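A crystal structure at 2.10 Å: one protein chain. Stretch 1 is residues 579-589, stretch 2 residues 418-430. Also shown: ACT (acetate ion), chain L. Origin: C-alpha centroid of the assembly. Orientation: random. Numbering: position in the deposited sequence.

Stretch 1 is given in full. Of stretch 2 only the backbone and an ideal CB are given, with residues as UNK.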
ATOM      1  N   GLY B 579     -15.425   4.162  -4.242  1.00 25.00           N
ATOM      2  CA  GLY B 579     -16.142   5.342  -3.786  1.00 24.08           C
ATOM      3  C   GLY B 579     -15.433   6.092  -2.677  1.00 26.40           C
ATOM      4  O   GLY B 579     -15.249   7.303  -2.775  1.00 26.47           O
ATOM      5  N   ARG B 580     -14.981   5.390  -1.629  1.00 23.31           N
ATOM      6  CA  ARG B 580     -14.318   6.061  -0.497  1.00 23.33           C
ATOM      7  C   ARG B 580     -12.940   6.669  -0.903  1.00 27.22           C
ATOM      8  O   ARG B 580     -12.486   7.590  -0.244  1.00 25.96           O
ATOM      9  CB  ARG B 580     -14.257   5.151   0.741  1.00 27.84           C
ATOM     10  CG  ARG B 580     -13.691   5.774   2.033  1.00 30.25           C
ATOM     11  CD  ARG B 580     -14.386   7.089   2.432  1.00 25.37           C
ATOM     12  NE  ARG B 580     -15.824   6.830   2.541  1.00 25.99           N
ATOM     13  CZ  ARG B 580     -16.420   6.399   3.635  1.00 34.00           C
ATOM     14  NH1 ARG B 580     -17.706   6.085   3.612  1.00 39.18           N
ATOM     15  NH2 ARG B 580     -15.751   6.329   4.777  1.00 25.34           N
ATOM     16  N   SER B 581     -12.388   6.304  -2.084  1.00 23.00           N
ATOM     17  CA  SER B 581     -11.142   6.882  -2.615  1.00 20.41           C
ATOM     18  C   SER B 581     -11.310   8.342  -2.872  1.00 23.09           C
ATOM     19  O   SER B 581     -10.366   9.097  -2.743  1.00 23.00           O
ATOM     20  CB  SER B 581     -10.767   6.206  -3.931  1.00 20.16           C
ATOM     21  OG  SER B 581     -10.131   5.017  -3.497  1.00 31.59           O
ATOM     22  N   ILE B 582     -12.487   8.719  -3.311  1.00 18.72           N
ATOM     23  CA  ILE B 582     -12.834  10.087  -3.567  1.00 19.65           C
ATOM     24  C   ILE B 582     -12.621  10.925  -2.325  1.00 24.74           C
ATOM     25  O   ILE B 582     -12.028  11.978  -2.450  1.00 25.41           O
ATOM     26  CB  ILE B 582     -14.325  10.225  -4.064  1.00 20.18           C
ATOM     27  CG1 ILE B 582     -14.501   9.532  -5.424  1.00 21.48           C
ATOM     28  CG2 ILE B 582     -14.708  11.702  -4.184  1.00 19.63           C
ATOM     29  CD1 ILE B 582     -15.986   9.268  -5.872  1.00 18.11           C
ATOM     30  N   GLY B 583     -13.233  10.549  -1.200  1.00 21.88           N
ATOM     31  CA  GLY B 583     -13.095  11.342   0.031  1.00 21.24           C
ATOM     32  C   GLY B 583     -11.689  11.229   0.607  1.00 22.52           C
ATOM     33  O   GLY B 583     -11.158  12.190   1.172  1.00 21.68           O
ATOM     34  N   LEU B 584     -11.041  10.093   0.388  1.00 20.33           N
ATOM     35  CA  LEU B 584      -9.623   9.894   0.868  1.00 23.40           C
ATOM     36  C   LEU B 584      -8.683  10.875   0.156  1.00 28.24           C
ATOM     37  O   LEU B 584      -8.003  11.628   0.819  1.00 27.36           O
ATOM     38  CB  LEU B 584      -9.134   8.442   0.760  1.00 22.43           C
ATOM     39  CG  LEU B 584      -9.290   7.441   1.930  1.00 29.37           C
ATOM     40  CD1 LEU B 584     -10.571   7.578   2.711  1.00 30.65           C
ATOM     41  CD2 LEU B 584      -9.129   6.015   1.434  1.00 28.57           C
ATOM     42  N   ILE B 585      -8.759  10.948  -1.168  1.00 25.04           N
ATOM     43  CA  ILE B 585      -8.014  11.911  -2.013  1.00 23.77           C
ATOM     44  C   ILE B 585      -8.392  13.348  -1.556  1.00 27.18           C
ATOM     45  O   ILE B 585      -7.522  14.182  -1.352  1.00 28.30           O
ATOM     46  CB  ILE B 585      -8.330  11.659  -3.515  1.00 24.68           C
ATOM     47  CG1 ILE B 585      -7.673  10.285  -3.979  1.00 23.85           C
ATOM     48  CG2 ILE B 585      -7.792  12.834  -4.370  1.00 24.90           C
ATOM     49  CD1 ILE B 585      -8.248   9.633  -5.255  1.00 24.82           C
ATOM     50  N   GLY B 586      -9.671  13.604  -1.378  1.00 22.95           N
ATOM     51  CA  GLY B 586     -10.148  14.888  -0.858  1.00 21.66           C
ATOM     52  C   GLY B 586      -9.448  15.293   0.440  1.00 22.14           C
ATOM     53  O   GLY B 586      -8.901  16.395   0.561  1.00 21.06           O
ATOM     54  N   HIS B 587      -9.458  14.428   1.426  1.00 20.66           N
ATOM     55  CA  HIS B 587      -8.815  14.732   2.736  1.00 21.83           C
ATOM     56  C   HIS B 587      -7.266  14.905   2.634  1.00 25.44           C
ATOM     57  O   HIS B 587      -6.675  15.805   3.236  1.00 24.86           O
ATOM     58  CB  HIS B 587      -9.137  13.601   3.734  1.00 23.01           C
ATOM     59  CG  HIS B 587     -10.560  13.679   4.229  1.00 24.35           C
ATOM     60  ND1 HIS B 587     -10.988  14.748   4.952  1.00 25.60           N
ATOM     61  CD2 HIS B 587     -11.569  12.791   4.101  1.00 24.77           C
ATOM     62  CE1 HIS B 587     -12.261  14.510   5.231  1.00 26.07           C
ATOM     63  NE2 HIS B 587     -12.654  13.337   4.735  1.00 26.45           N
ATOM     64  N   ILE B 588      -6.626  14.093   1.822  1.00 19.48           N
ATOM     65  CA  ILE B 588      -5.166  14.232   1.612  1.00 20.93           C
ATOM     66  C   ILE B 588      -4.837  15.630   1.059  1.00 25.70           C
ATOM     67  O   ILE B 588      -3.905  16.253   1.539  1.00 24.92           O
ATOM     68  CB  ILE B 588      -4.728  13.145   0.600  1.00 21.39           C
ATOM     69  CG1 ILE B 588      -4.785  11.743   1.237  1.00 18.94           C
ATOM     70  CG2 ILE B 588      -3.348  13.511  -0.003  1.00 20.21           C
ATOM     71  CD1 ILE B 588      -4.892  10.626   0.184  1.00 20.57           C
ATOM     72  N   LEU B 589      -5.584  16.080   0.014  1.00 22.72           N
ATOM     73  CA  LEU B 589      -5.412  17.368  -0.667  1.00 23.46           C
ATOM     74  C   LEU B 589      -5.735  18.533   0.259  1.00 23.48           C
ATOM     75  O   LEU B 589      -5.065  19.561   0.204  1.00 21.23           O
ATOM     76  CB  LEU B 589      -6.301  17.437  -1.933  1.00 24.08           C
ATOM     77  CG  LEU B 589      -5.923  16.506  -3.105  1.00 28.82           C
ATOM     78  CD1 LEU B 589      -7.055  16.431  -4.115  1.00 30.75           C
ATOM     79  CD2 LEU B 589      -4.641  16.946  -3.805  1.00 30.03           C
ATOM     80  N   UNK B 418     -12.753  11.467  10.514  1.00 23.51           N
ATOM     81  CA  UNK B 418     -12.543  10.707  11.712  1.00 22.61           C
ATOM     82  C   UNK B 418     -12.513   9.204  11.512  1.00 29.65           C
ATOM     83  O   UNK B 418     -11.902   8.503  12.325  1.00 33.23           O
ATOM     84  CB  UNK B 418     -13.635  11.061  12.724  1.00 22.61           C
ATOM     85  N   UNK B 419     -13.101   8.690  10.436  1.00 25.96           N
ATOM     86  CA  UNK B 419     -13.104   7.233  10.205  1.00 24.45           C
ATOM     87  C   UNK B 419     -11.688   6.690   9.842  1.00 27.87           C
ATOM     88  O   UNK B 419     -10.868   7.432   9.278  1.00 26.34           O
ATOM     89  CB  UNK B 419     -14.090   6.896   9.085  1.00 24.45           C
ATOM     90  N   UNK B 420     -11.434   5.393  10.104  1.00 23.87           N
ATOM     91  CA  UNK B 420     -10.108   4.762   9.959  1.00 23.01           C
ATOM     92  C   UNK B 420      -9.352   5.142   8.679  1.00 27.88           C
ATOM     93  O   UNK B 420      -8.216   5.596   8.767  1.00 28.24           O
ATOM     94  CB  UNK B 420     -10.270   3.241   9.998  1.00 23.01           C
ATOM     95  N   UNK B 421      -9.971   4.931   7.534  1.00 23.20           N
ATOM     96  CA  UNK B 421      -9.391   5.205   6.223  1.00 23.96           C
ATOM     97  C   UNK B 421      -9.009   6.648   6.008  1.00 25.79           C
ATOM     98  O   UNK B 421      -7.879   6.929   5.613  1.00 25.21           O
ATOM     99  CB  UNK B 421     -10.372   4.784   5.127  1.00 23.96           C
ATOM    100  N   UNK B 422      -9.944   7.576   6.295  1.00 23.21           N
ATOM    101  CA  UNK B 422      -9.700   9.002   6.105  1.00 22.64           C
ATOM    102  C   UNK B 422      -8.613   9.421   7.104  1.00 22.93           C
ATOM    103  O   UNK B 422      -7.671  10.098   6.738  1.00 24.25           O
ATOM    104  CB  UNK B 422     -10.980   9.819   6.294  1.00 22.64           C
ATOM    105  N   UNK B 423      -8.713   8.931   8.301  1.00 22.61           N
ATOM    106  CA  UNK B 423      -7.764   9.214   9.391  1.00 22.65           C
ATOM    107  C   UNK B 423      -6.343   8.789   9.032  1.00 21.50           C
ATOM    108  O   UNK B 423      -5.447   9.595   9.166  1.00 22.55           O
ATOM    109  CB  UNK B 423      -8.204   8.504  10.673  1.00 22.65           C
ATOM    110  N   UNK B 424      -6.149   7.603   8.495  1.00 19.84           N
ATOM    111  CA  UNK B 424      -4.813   7.149   8.097  1.00 20.03           C
ATOM    112  C   UNK B 424      -4.244   7.941   6.921  1.00 23.30           C
ATOM    113  O   UNK B 424      -3.030   8.210   6.900  1.00 24.02           O
ATOM    114  CB  UNK B 424      -4.857   5.663   7.736  1.00 20.03           C
ATOM    115  N   UNK B 425      -5.107   8.270   5.948  1.00 18.78           N
ATOM    116  CA  UNK B 425      -4.752   9.049   4.744  1.00 18.83           C
ATOM    117  C   UNK B 425      -4.287  10.476   5.162  1.00 23.00           C
ATOM    118  O   UNK B 425      -3.367  11.001   4.581  1.00 21.71           O
ATOM    119  CB  UNK B 425      -5.944   9.129   3.789  1.00 18.83           C
ATOM    120  N   UNK B 426      -4.911  11.062   6.204  1.00 21.40           N
ATOM    121  CA  UNK B 426      -4.624  12.382   6.743  1.00 21.03           C
ATOM    122  C   UNK B 426      -3.309  12.372   7.469  1.00 24.45           C
ATOM    123  O   UNK B 426      -2.547  13.320   7.336  1.00 25.94           O
ATOM    124  CB  UNK B 426      -5.742  12.849   7.677  1.00 21.03           C
ATOM    125  N   UNK B 427      -3.064  11.345   8.283  1.00 20.46           N
ATOM    126  CA  UNK B 427      -1.803  11.201   8.994  1.00 19.72           C
ATOM    127  C   UNK B 427      -0.650  11.095   7.968  1.00 21.76           C
ATOM    128  O   UNK B 427       0.310  11.834   8.081  1.00 23.48           O
ATOM    129  CB  UNK B 427      -1.839   9.976   9.910  1.00 19.72           C
ATOM    130  N   UNK B 428      -0.745  10.234   6.988  1.00 17.62           N
ATOM    131  CA  UNK B 428       0.292  10.085   5.938  1.00 18.45           C
ATOM    132  C   UNK B 428       0.498  11.438   5.216  1.00 23.60           C
ATOM    133  O   UNK B 428       1.645  11.797   4.946  1.00 22.86           O
ATOM    134  CB  UNK B 428      -0.106   9.000   4.935  1.00 18.45           C
ATOM    135  N   UNK B 429      -0.615  12.144   4.867  1.00 22.07           N
ATOM    136  CA  UNK B 429      -0.546  13.469   4.204  1.00 24.00           C
ATOM    137  C   UNK B 429       0.179  14.478   5.114  1.00 25.61           C
ATOM    138  O   UNK B 429       1.018  15.216   4.648  1.00 24.88           O
ATOM    139  CB  UNK B 429      -1.949  13.977   3.865  1.00 24.00           C
ATOM    140  N   UNK B 430      -0.111  14.459   6.402  1.00 23.85           N
ATOM    141  CA  UNK B 430       0.535  15.325   7.400  1.00 26.47           C
ATOM    142  C   UNK B 430       2.038  14.959   7.558  1.00 29.75           C
ATOM    143  O   UNK B 430       2.835  15.811   7.927  1.00 25.95           O
ATOM    144  CB  UNK B 430      -0.185  15.203   8.744  1.00 26.47           C
TER
HETATM  145  C   ACT L 706     -18.162   4.411   6.925  1.00 67.85           C
HETATM  146  O   ACT L 706     -19.328   4.934   6.901  1.00 72.22           O
HETATM  147  OXT ACT L 706     -17.092   5.070   6.900  1.00 61.42           O
HETATM  148  CH3 ACT L 706     -18.052   2.848   7.002  1.00 66.56           C

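Stretch 1 is helical throughout, and positions 420 to 430 form a second helix running at 32° to it, with the axes approaching to 8.5 Å. The short axis distance leaves little room at 421, 422 and 425, where small residues are suited.

Position 418 precedes the helix and its CB points away from stretch 1, so the contact sets little limit; it is A418. Position 419 is the N-cap, with an extended psi of 155°. Its CB points toward stretch 1, where the ideal CB lies 4.7 Å from R580 NH2. A capping serine, threonine or aspartate would be reasonable, an acid also for the charge, as would a modest apolar group. The residue is V419. Its CG2 lies 3.7 Å from R580 NH2, at the edge of the guanidinium. R580 NH2 also donates to the acetate, NH2 to OXT 2.8 Å.

Position 420 is out of reach and tolerant; it is S420. At 421 an ideal CB would point toward stretch 1 and stand only 3.7 Å from L584 CD1, so glycine or alanine is expected. G421 leaves the backbone itself as the surface, its C 3.8 Å from L584 CD1.

At 422 CB points sideways, between L584 and H587, with an ideal CB 3.7 Å from H587 CD2. A small apolar residue suits this. A422 places its CB 3.8 Å from H587 CD2 and 4.2 Å from L584 CD1.

Positions 423 and 424, one pointing away and the other out of reach, are little constrained; H423 and N424 both hydrogen-bond elsewhere in the structure.

At 425 CB points toward stretch 1, its ideal CB 3.8 Å from I588 CG1 and 4.2 Å from L584 CG. Alanine fits best, with glycine or serine possible. A425 packs its CB against I588 CG1 at 3.8 Å and L584 CG at 4.1 Å.

At 426 CB points sideways and is 5.3 Å from H587 CB, leaving room for a longer apolar chain such as leucine, isoleucine or methionine. I426 bends its end nearer: CG1 reaches 3.7 Å from H587 CB.

At 427 CB is out of reach, and at 428 it points sideways with nothing of stretch 1 within 5.5 Å of it, so many side chains would do; they are V427 and A428.

Position 429 points toward the backbone of stretch 1, its ideal CB 3.8 Å from I588 O. A small hydroxyl donor, serine or threonine, would suit, with cysteine a weaker donor and alanine less fully suited. S429, with chi1 in t, donates from OG to I588 O at 2.7 Å, the one hydrogen bond between the stretches.

Position 430 points sideways, again with nothing of stretch 1 within 5.5 Å of its CB, so many side chains would do; it is C430.

Stretch 2, residues 418-430: AVSGAHNAIVASC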
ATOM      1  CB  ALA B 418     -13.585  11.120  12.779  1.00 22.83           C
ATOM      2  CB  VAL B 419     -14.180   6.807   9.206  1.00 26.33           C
ATOM      3  CG1 VAL B 419     -15.577   7.213   9.689  1.00 26.70           C
ATOM      4  CG2 VAL B 419     -13.886   7.378   7.856  1.00 25.42           C
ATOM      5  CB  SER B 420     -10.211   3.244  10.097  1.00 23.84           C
ATOM      6  OG  SER B 420     -10.386   2.970  11.478  1.00 30.56           O
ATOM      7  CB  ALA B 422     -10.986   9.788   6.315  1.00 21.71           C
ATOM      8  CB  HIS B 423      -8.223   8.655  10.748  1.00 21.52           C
ATOM      9  CG  HIS B 423      -7.215   8.928  11.825  1.00 24.47           C
ATOM     10  ND1 HIS B 423      -7.085  10.210  12.398  1.00 26.87           N
ATOM     11  CD2 HIS B 423      -6.319   8.087  12.405  1.00 23.56           C
ATOM     12  CE1 HIS B 423      -6.118  10.098  13.319  1.00 24.97           C
ATOM     13  NE2 HIS B 423      -5.604   8.848  13.334  1.00 24.32           N
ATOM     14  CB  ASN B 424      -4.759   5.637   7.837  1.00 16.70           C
ATOM     15  CG  ASN B 424      -4.526   4.864   9.087  1.00 30.30           C
ATOM     16  OD1 ASN B 424      -4.846   5.313  10.186  1.00 24.98           O
ATOM     17  ND2 ASN B 424      -3.918   3.699   8.961  1.00 21.73           N
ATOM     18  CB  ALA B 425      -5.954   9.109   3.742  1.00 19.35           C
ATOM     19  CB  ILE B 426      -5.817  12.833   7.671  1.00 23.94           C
ATOM     20  CG1 ILE B 426      -7.023  13.323   6.814  1.00 22.93           C
ATOM     21  CG2 ILE B 426      -5.375  13.883   8.724  1.00 20.09           C
ATOM     22  CD1 ILE B 426      -8.329  13.550   7.612  1.00 23.84           C
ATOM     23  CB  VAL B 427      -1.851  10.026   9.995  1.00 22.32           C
ATOM     24  CG1 VAL B 427      -0.473   9.679  10.525  1.00 20.99           C
ATOM     25  CG2 VAL B 427      -2.830  10.336  11.139  1.00 21.92           C
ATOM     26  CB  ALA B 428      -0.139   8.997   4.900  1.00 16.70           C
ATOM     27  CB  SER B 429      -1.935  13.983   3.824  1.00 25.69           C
ATOM     28  OG  SER B 429      -1.854  15.047   2.885  1.00 28.32           O
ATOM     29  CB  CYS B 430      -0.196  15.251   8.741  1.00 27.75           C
ATOM     30  SG  CYS B 430      -1.826  16.031   8.732  1.00 32.72           S
TER
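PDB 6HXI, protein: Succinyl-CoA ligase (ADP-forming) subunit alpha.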